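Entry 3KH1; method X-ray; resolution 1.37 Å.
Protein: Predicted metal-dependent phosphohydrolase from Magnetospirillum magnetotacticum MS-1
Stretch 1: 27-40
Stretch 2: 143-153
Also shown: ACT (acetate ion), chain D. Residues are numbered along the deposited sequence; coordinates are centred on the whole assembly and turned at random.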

ATOM      1  N   LEU A  27      -3.731  11.342   8.374  1.00 10.11           N
ATOM      2  CA  LEU A  27      -2.307  11.701   8.580  1.00  9.86           C
ATOM      3  C   LEU A  27      -1.737  11.247   9.921  1.00  9.90           C
ATOM      4  O   LEU A  27      -2.383  11.321  10.967  1.00 13.03           O
ATOM      5  N   ARG A  28      -0.519  10.771   9.860  1.00 10.08           N
ATOM      6  CA  ARG A  28       0.262  10.340  11.002  1.00 10.34           C
ATOM      7  C   ARG A  28       1.187  11.470  11.454  1.00 10.03           C
ATOM      8  O   ARG A  28       1.320  12.497  10.781  1.00 11.49           O
ATOM      9  N   GLN A  29       1.896  11.268  12.565  1.00  9.67           N
ATOM     10  CA  GLN A  29       2.949  12.222  12.977  1.00  9.71           C
ATOM     11  C   GLN A  29       4.330  11.920  12.400  1.00  9.58           C
ATOM     12  O   GLN A  29       5.200  12.805  12.384  1.00 10.60           O
ATOM     13  N   THR A  30       4.542  10.716  11.898  1.00  9.62           N
ATOM     14  CA  THR A  30       5.740  10.345  11.173  1.00  9.83           C
ATOM     15  C   THR A  30       5.894  11.233   9.980  1.00  9.65           C
ATOM     16  O   THR A  30       4.952  11.460   9.280  1.00 10.78           O
ATOM     17  N   LEU A  31       7.093  11.749   9.774  1.00  9.17           N
ATOM     18  CA  LEU A  31       7.411  12.522   8.578  1.00  9.19           C
ATOM     19  C   LEU A  31       8.000  11.634   7.513  1.00  9.13           C
ATOM     20  O   LEU A  31       8.655  10.648   7.802  1.00  9.64           O
ATOM     21  N   LEU A  32       7.759  11.993   6.263  1.00  8.78           N
ATOM     22  CA  LEU A  32       8.608  11.452   5.200  1.00  9.25           C
ATOM     23  C   LEU A  32      10.088  11.703   5.551  1.00  8.81           C
ATOM     24  O   LEU A  32      10.444  12.621   6.273  1.00  9.62           O
ATOM     25  N   THR A  33      10.945  10.873   4.960  1.00  9.46           N
ATOM     26  CA  THR A  33      12.385  10.892   5.283  1.00  8.86           C
ATOM     27  C   THR A  33      13.085  12.202   4.971  1.00 10.42           C
ATOM     28  O   THR A  33      14.129  12.492   5.588  1.00 12.19           O
ATOM     29  N   ASP A  34      12.534  12.964   4.037  1.00  9.43           N
ATOM     30  CA  ASP A  34      13.015  14.301   3.729  1.00 10.51           C
ATOM     31  C   ASP A  34      12.343  15.447   4.525  1.00 10.98           C
ATOM     32  O   ASP A  34      12.591  16.620   4.235  1.00 11.87           O
ATOM     33  N   SER A  35      11.556  15.082   5.545  1.00 10.61           N
ATOM     34  CA  SER A  35      10.820  16.041   6.393  1.00 10.22           C
ATOM     35  C   SER A  35       9.846  16.917   5.609  1.00  9.81           C
ATOM     36  O   SER A  35       9.372  17.948   6.145  1.00 10.70           O
ATOM     37  N   SER A  36       9.471  16.526   4.395  1.00 10.10           N
ATOM     38  CA  SER A  36       8.663  17.370   3.540  1.00 10.06           C
ATOM     39  C   SER A  36       7.193  17.530   3.983  1.00 10.49           C
ATOM     40  O   SER A  36       6.554  18.496   3.629  1.00 10.45           O
ATOM     41  N   ARG A  37       6.672  16.522   4.676  1.00  9.20           N
ATOM     42  CA  ARG A  37       5.271  16.483   5.115  1.00  8.97           C
ATOM     43  C   ARG A  37       5.123  15.243   6.001  1.00  9.60           C
ATOM     44  O   ARG A  37       5.963  14.325   5.979  1.00  9.28           O
ATOM     45  N   ARG A  38       3.996  15.187   6.701  1.00  9.30           N
ATOM     46  CA  ARG A  38       3.562  13.975   7.414  1.00  9.06           C
ATOM     47  C   ARG A  38       3.217  12.879   6.423  1.00  8.77           C
ATOM     48  O   ARG A  38       2.640  13.137   5.346  1.00  9.40           O
ATOM     49  N   GLU A  39       3.474  11.642   6.835  1.00  9.93           N
ATOM     50  CA  GLU A  39       3.015  10.447   6.163  1.00  9.78           C
ATOM     51  C   GLU A  39       1.533  10.200   6.343  1.00  9.15           C
ATOM     52  O   GLU A  39       0.998  10.467   7.437  1.00  9.80           O
ATOM     53  N   ASN A  40       0.842   9.725   5.301  1.00  8.43           N
ATOM     54  CA  ASN A  40      -0.520   9.302   5.436  1.00  8.58           C
ATOM     55  C   ASN A  40      -0.640   7.794   5.688  1.00  8.91           C
ATOM     56  O   ASN A  40       0.299   7.020   5.477  1.00  8.92           O
ATOM     57  N   LEU A 143       8.999  -0.771  13.534  1.00 11.04           N
ATOM     58  CA  LEU A 143      10.360  -0.447  13.060  1.00 10.14           C
ATOM     59  C   LEU A 143      10.367   0.758  12.158  1.00  9.62           C
ATOM     60  O   LEU A 143      11.257   1.615  12.228  1.00 10.20           O
ATOM     61  N   GLN A 144       9.395   0.810  11.257  1.00 10.37           N
ATOM     62  CA  GLN A 144       9.424   1.843  10.233  1.00 10.56           C
ATOM     63  C   GLN A 144       9.479   3.294  10.771  1.00  9.57           C
ATOM     64  O   GLN A 144      10.264   4.113  10.241  1.00 10.09           O
ATOM     65  N   PRO A 145       8.703   3.638  11.807  1.00  9.34           N
ATOM     66  CA  PRO A 145       8.795   5.003  12.307  1.00 10.04           C
ATOM     67  C   PRO A 145      10.164   5.322  12.902  1.00  9.66           C
ATOM     68  O   PRO A 145      10.567   6.481  12.925  1.00 11.05           O
ATOM     69  N   LEU A 146      10.831   4.325  13.459  1.00  9.71           N
ATOM     70  CA  LEU A 146      12.206   4.504  13.955  1.00 10.84           C
ATOM     71  C   LEU A 146      13.155   4.861  12.825  1.00  9.83           C
ATOM     72  O   LEU A 146      13.978   5.791  12.926  1.00 10.76           O
ATOM     73  N   LEU A 147      13.012   4.134  11.717  1.00  9.81           N
ATOM     74  CA  LEU A 147      13.767   4.457  10.507  1.00 10.82           C
ATOM     75  C   LEU A 147      13.547   5.887  10.092  1.00 10.44           C
ATOM     76  O   LEU A 147      14.503   6.615   9.759  1.00 10.86           O
ATOM     77  N   HIS A 148      12.296   6.309  10.101  1.00  9.59           N
ATOM     78  CA  HIS A 148      11.985   7.680   9.643  1.00  9.42           C
ATOM     79  C   HIS A 148      12.468   8.742  10.617  1.00 10.07           C
ATOM     80  O   HIS A 148      13.038   9.747  10.183  1.00 10.90           O
ATOM     81  N   ASN A 149      12.350   8.502  11.927  1.00  9.30           N
ATOM     82  CA  ASN A 149      12.837   9.448  12.882  1.00 10.32           C
ATOM     83  C   ASN A 149      14.348   9.584  12.768  1.00  9.84           C
ATOM     84  O   ASN A 149      14.912  10.666  12.926  1.00 11.23           O
ATOM     85  N   PHE A 150      15.042   8.501  12.444  1.00 10.19           N
ATOM     86  CA  PHE A 150      16.500   8.591  12.294  1.00 11.10           C
ATOM     87  C   PHE A 150      16.824   9.479  11.074  1.00 11.02           C
ATOM     88  O   PHE A 150      17.666  10.370  11.137  1.00 11.72           O
ATOM     89  N   GLU A 151      16.128   9.264   9.972  1.00 10.24           N
ATOM     90  CA  GLU A 151      16.349  10.047   8.766  1.00 10.94           C
ATOM     91  C   GLU A 151      16.040  11.526   8.922  1.00 11.01           C
ATOM     92  O   GLU A 151      16.688  12.360   8.316  1.00 13.71           O
ATOM     93  N   THR A 152      15.019  11.831   9.738  1.00 10.50           N
ATOM     94  CA  THR A 152      14.588  13.193   9.948  1.00 10.16           C
ATOM     95  C   THR A 152      15.240  13.858  11.187  1.00 10.11           C
ATOM     96  O   THR A 152      14.863  14.958  11.583  1.00 11.41           O
ATOM     97  N   GLU A 153      16.260  13.216  11.739  1.00 11.91           N
ATOM     98  CA  GLU A 153      17.010  13.737  12.873  1.00 12.20           C
ATOM     99  C   GLU A 153      16.092  13.983  14.072  1.00 12.29           C
ATOM    100  O   GLU A 153      16.192  15.006  14.754  1.00 13.62           O
TER

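The end of a helix (residues 143-151) and the residues after it pack against the hairpin-like segment 27-40, burying 474 Å² summed over both sides. From the helix, Gln144, His148 and Glu151, and just past its end Thr152, direct their CA-to-CB bonds toward the hairpin; Arg28, Thr30 and Glu39 answer from the other side.

Two direct hydrogen bonds join the stretches. His148 (chi1 m) donates from ND1 to the backbone O of Leu31 at 2.8 Å, nearly linear at 171°, so the carbonyl lies at the ring edge. Gln144 (chi1 t, chi2 off-rotamer at -95°) donates from NE2 to Glu39 OE2, also 2.8 Å. Glu39, extended (t, t), is held in turn by a salt bridge from Arg28 NE to its OE1 (3.1 Å), while Arg28 NH2 makes a weak bond to Thr30 OG1 (2.9 Å).

Apolar contacts accompany these polar ones. Thr33 (p) places CG2 over one face of the His148 ring, 3.7 Å from its centroid, a CH-pi contact. Thr30 (m) brings CG2 to 3.7 Å from His148 CB, and Thr152 (p) sets CG2 4.1 Å from Leu31 CB.

Waters extend the contact around Thr152: one links Leu31 N with Thr152 OG1, another Ser35 OG with Thr152 O. Away from the helix, an acetate, probably from the crystallisation liquor, accepts hydrogen bonds from Arg38 N, NE and NH2.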

ATOM      1  CB  LEU A  27      -2.117  13.209   8.451  1.00 11.25           C
ATOM      2  CG  LEU A  27      -2.588  13.739   7.077  1.00 13.03           C
ATOM      3  CD1 LEU A  27      -2.438  15.206   6.907  1.00 15.94           C
ATOM      4  CD2 LEU A  27      -1.907  12.956   5.907  1.00 15.80           C
ATOM      5  CB  ARG A  28       1.112   9.140  10.585  1.00  9.12           C
ATOM      6  CG  ARG A  28       0.283   7.933  10.241  1.00 10.96           C
ATOM      7  CD  ARG A  28       1.020   6.835   9.528  1.00 10.73           C
ATOM      8  NE  ARG A  28       2.253   6.494  10.182  1.00 14.74           N
ATOM      9  CZ  ARG A  28       2.460   5.714  11.210  1.00 15.75           C
ATOM     10  NH1 ARG A  28       1.489   4.964  11.669  1.00 16.23           N
ATOM     11  NH2 ARG A  28       3.720   5.590  11.692  1.00 20.30           N
ATOM     12  CB  GLN A  29       3.049  12.286  14.502  1.00 10.24           C
ATOM     13  CG  GLN A  29       1.839  12.905  15.109  1.00 11.14           C
ATOM     14  CD  GLN A  29       1.638  14.323  14.606  1.00 12.32           C
ATOM     15  OE1 GLN A  29       2.507  15.191  14.809  1.00 13.27           O
ATOM     16  NE2 GLN A  29       0.493  14.575  13.948  1.00 13.73           N
ATOM     17  CB  THR A  30       5.616   8.867  10.705  1.00 10.92           C
ATOM     18  OG1 THR A  30       5.292   8.003  11.833  1.00 13.78           O
ATOM     19  CG2 THR A  30       6.849   8.425   9.936  1.00 12.33           C
ATOM     20  CB  LEU A  31       8.384  13.659   8.883  1.00 10.22           C
ATOM     21  CG  LEU A  31       7.986  14.633   9.995  1.00  9.83           C
ATOM     22  CD1 LEU A  31       9.071  15.722  10.175  1.00 11.78           C
ATOM     23  CD2 LEU A  31       6.640  15.255   9.702  1.00 12.98           C
ATOM     24  CB  LEU A  32       8.272  12.107   3.857  1.00  9.65           C
ATOM     25  CG  LEU A  32       7.103  11.489   3.068  1.00 12.99           C
ATOM     26  CD1 LEU A  32       5.897  11.115   3.835  1.00 15.46           C
ATOM     27  CD2 LEU A  32       6.866  12.229   1.764  1.00 11.74           C
ATOM     28  CB  THR A  33      13.123   9.693   4.648  1.00  9.92           C
ATOM     29  OG1 THR A  33      12.954   9.781   3.224  1.00 10.69           O
ATOM     30  CG2 THR A  33      12.656   8.368   5.189  1.00  9.97           C
ATOM     31  CB  ASP A  34      12.887  14.601   2.210  1.00 10.83           C
ATOM     32  CG  ASP A  34      11.442  14.579   1.726  1.00 12.15           C
ATOM     33  OD1 ASP A  34      10.500  14.425   2.546  1.00 12.27           O
ATOM     34  OD2 ASP A  34      11.216  14.704   0.482  1.00 18.16           O
ATOM     35  CB  SER A  35      11.776  16.912   7.226  1.00 10.57           C
ATOM     36  OG  SER A  35      12.591  16.140   8.089  1.00 12.73           O
ATOM     37  CB  SER A  36       8.702  16.882   2.089  1.00 10.27           C
ATOM     38  OG  SER A  36       8.187  15.596   1.948  1.00 10.74           O
ATOM     39  CB  ARG A  37       4.287  16.442   3.920  1.00  9.17           C
ATOM     40  CG  ARG A  37       4.533  15.246   3.019  1.00  9.77           C
ATOM     41  CD  ARG A  37       3.471  15.191   1.947  1.00  9.39           C
ATOM     42  NE  ARG A  37       3.621  14.081   1.020  1.00  9.74           N
ATOM     43  CZ  ARG A  37       3.264  12.847   1.258  1.00  9.50           C
ATOM     44  NH1 ARG A  37       2.778  12.475   2.438  1.00  9.45           N
ATOM     45  NH2 ARG A  37       3.456  11.936   0.318  1.00 10.20           N
ATOM     46  CB  ARG A  38       2.343  14.288   8.263  1.00  9.77           C
ATOM     47  CG  ARG A  38       2.636  15.143   9.481  1.00 10.04           C
ATOM     48  CD  ARG A  38       1.349  15.705  10.085  1.00 11.70           C
ATOM     49  NE  ARG A  38       0.749  16.637   9.124  1.00 10.00           N
ATOM     50  CZ  ARG A  38      -0.497  17.079   9.141  1.00 12.76           C
ATOM     51  NH1 ARG A  38      -1.346  16.688  10.086  1.00 14.59           N
ATOM     52  NH2 ARG A  38      -0.949  17.882   8.186  1.00 13.22           N
ATOM     53  CB  GLU A  39       3.810   9.250   6.769  1.00 11.80           C
ATOM     54  CG  GLU A  39       3.738   8.017   6.021  1.00 12.74           C
ATOM     55  CD  GLU A  39       4.476   6.880   6.709  1.00 10.20           C
ATOM     56  OE1 GLU A  39       4.328   6.652   7.944  1.00 10.07           O
ATOM     57  OE2 GLU A  39       5.082   6.150   5.960  1.00 12.11           O
ATOM     58  CB  ASN A  40      -1.418   9.826   4.290  1.00  9.85           C
ATOM     59  CG  ASN A  40      -1.253   9.071   2.996  1.00  9.08           C
ATOM     60  OD1 ASN A  40      -1.465   7.835   2.929  1.00  9.11           O
ATOM     61  ND2 ASN A  40      -0.953   9.798   1.910  1.00 10.75           N
ATOM     62  CB  LEU A 143      10.881  -1.645  12.291  1.00 10.48           C
ATOM     63  CG  LEU A 143      12.253  -1.512  11.616  1.00 10.40           C
ATOM     64  CD1 LEU A 143      13.369  -1.173  12.633  1.00 13.81           C
ATOM     65  CD2 LEU A 143      12.634  -2.779  10.829  1.00 12.94           C
ATOM     66  CB  GLN A 144       8.321   1.622   9.202  1.00  9.87           C
ATOM     67  CG  GLN A 144       8.281   2.598   8.011  1.00 10.82           C
ATOM     68  CD  GLN A 144       7.349   3.757   8.205  1.00 10.50           C
ATOM     69  OE1 GLN A 144       6.855   4.035   9.315  1.00 11.32           O
ATOM     70  NE2 GLN A 144       7.014   4.415   7.070  1.00 11.19           N
ATOM     71  CB  PRO A 145       7.665   5.125  13.334  1.00 11.26           C
ATOM     72  CG  PRO A 145       6.811   3.997  13.031  1.00 14.79           C
ATOM     73  CD  PRO A 145       7.538   2.928  12.363  1.00 10.80           C
ATOM     74  CB  LEU A 146      12.694   3.276  14.710  1.00 11.07           C
ATOM     75  CG  LEU A 146      11.838   2.817  15.880  1.00 13.25           C
ATOM     76  CD1 LEU A 146      12.458   1.545  16.521  1.00 16.16           C
ATOM     77  CD2 LEU A 146      11.595   3.892  16.909  1.00 15.29           C
ATOM     78  CB  LEU A 147      13.393   3.514   9.364  1.00 10.74           C
ATOM     79  CG  LEU A 147      13.637   2.003   9.536  1.00 10.52           C
ATOM     80  CD1 LEU A 147      13.159   1.222   8.314  1.00 12.59           C
ATOM     81  CD2 LEU A 147      15.074   1.683   9.766  1.00 14.55           C
ATOM     82  CB  HIS A 148      10.495   7.824   9.391  1.00  9.05           C
ATOM     83  CG  HIS A 148      10.071   7.286   8.062  1.00  8.70           C
ATOM     84  ND1 HIS A 148       9.379   8.044   7.171  1.00 10.50           N
ATOM     85  CD2 HIS A 148      10.282   6.079   7.460  1.00  9.84           C
ATOM     86  CE1 HIS A 148       9.203   7.343   6.061  1.00  9.44           C
ATOM     87  NE2 HIS A 148       9.747   6.150   6.199  1.00 10.05           N
ATOM     88  CB  ASN A 149      12.444   9.044  14.311  1.00  9.69           C
ATOM     89  CG  ASN A 149      11.384   9.907  14.907  1.00 10.47           C
ATOM     90  OD1 ASN A 149      11.481  11.129  14.935  1.00 11.54           O
ATOM     91  ND2 ASN A 149      10.394   9.253  15.495  1.00 12.90           N
ATOM     92  CB  PHE A 150      17.117   7.210  12.153  1.00 11.56           C
ATOM     93  CG  PHE A 150      18.606   7.208  12.276  1.00 11.75           C
ATOM     94  CD1 PHE A 150      19.195   7.075  13.521  1.00 12.27           C
ATOM     95  CD2 PHE A 150      19.408   7.326  11.169  1.00 13.00           C
ATOM     96  CE1 PHE A 150      20.552   7.088  13.651  1.00 13.70           C
ATOM     97  CE2 PHE A 150      20.805   7.363  11.286  1.00 14.97           C
ATOM     98  CZ  PHE A 150      21.372   7.215  12.531  1.00 14.69           C
ATOM     99  CB  GLU A 151      15.567   9.500   7.588  1.00 11.22           C
ATOM    100  CG  GLU A 151      16.022   8.085   7.120  1.00 12.34           C
ATOM    101  CD  GLU A 151      17.503   7.953   6.827  1.00 16.08           C
ATOM    102  OE1 GLU A 151      17.929   8.657   5.893  1.00 19.54           O
ATOM    103  OE2 GLU A 151      18.195   7.183   7.559  1.00 18.09           O
ATOM    104  CB  THR A 152      13.056  13.283  10.069  1.00 10.36           C
ATOM    105  OG1 THR A 152      12.622  12.620  11.271  1.00 10.13           O
ATOM    106  CG2 THR A 152      12.355  12.687   8.818  1.00 11.38           C
ATOM    107  CB  GLU A 153      17.829  14.982  12.440  1.00 13.13           C
ATOM    108  CG  GLU A 153      18.764  14.702  11.240  1.00 17.29           C
ATOM    109  CD  GLU A 153      19.688  15.859  10.845  1.00 25.56           C
ATOM    110  OE1 GLU A 153      19.879  16.792  11.628  1.00 28.36           O
ATOM    111  OE2 GLU A 153      20.239  15.795   9.731  1.00 32.67           O
TER
HETATM  112  C   ACT D 201       2.136  18.492   6.375  1.00 10.55           C
HETATM  113  O   ACT D 201       0.993  18.294   5.938  1.00 15.79           O
HETATM  114  OXT ACT D 201       2.613  17.672   7.164  1.00  9.40           O
HETATM  115  CH3 ACT D 201       2.917  19.689   5.933  1.00 11.31           C
HETATM  116  O   HOH W   1       9.769  11.465  11.508  1.00 13.42           O
HETATM  117  O   HOH W   2      13.011  17.060  10.699  1.00 18.18           O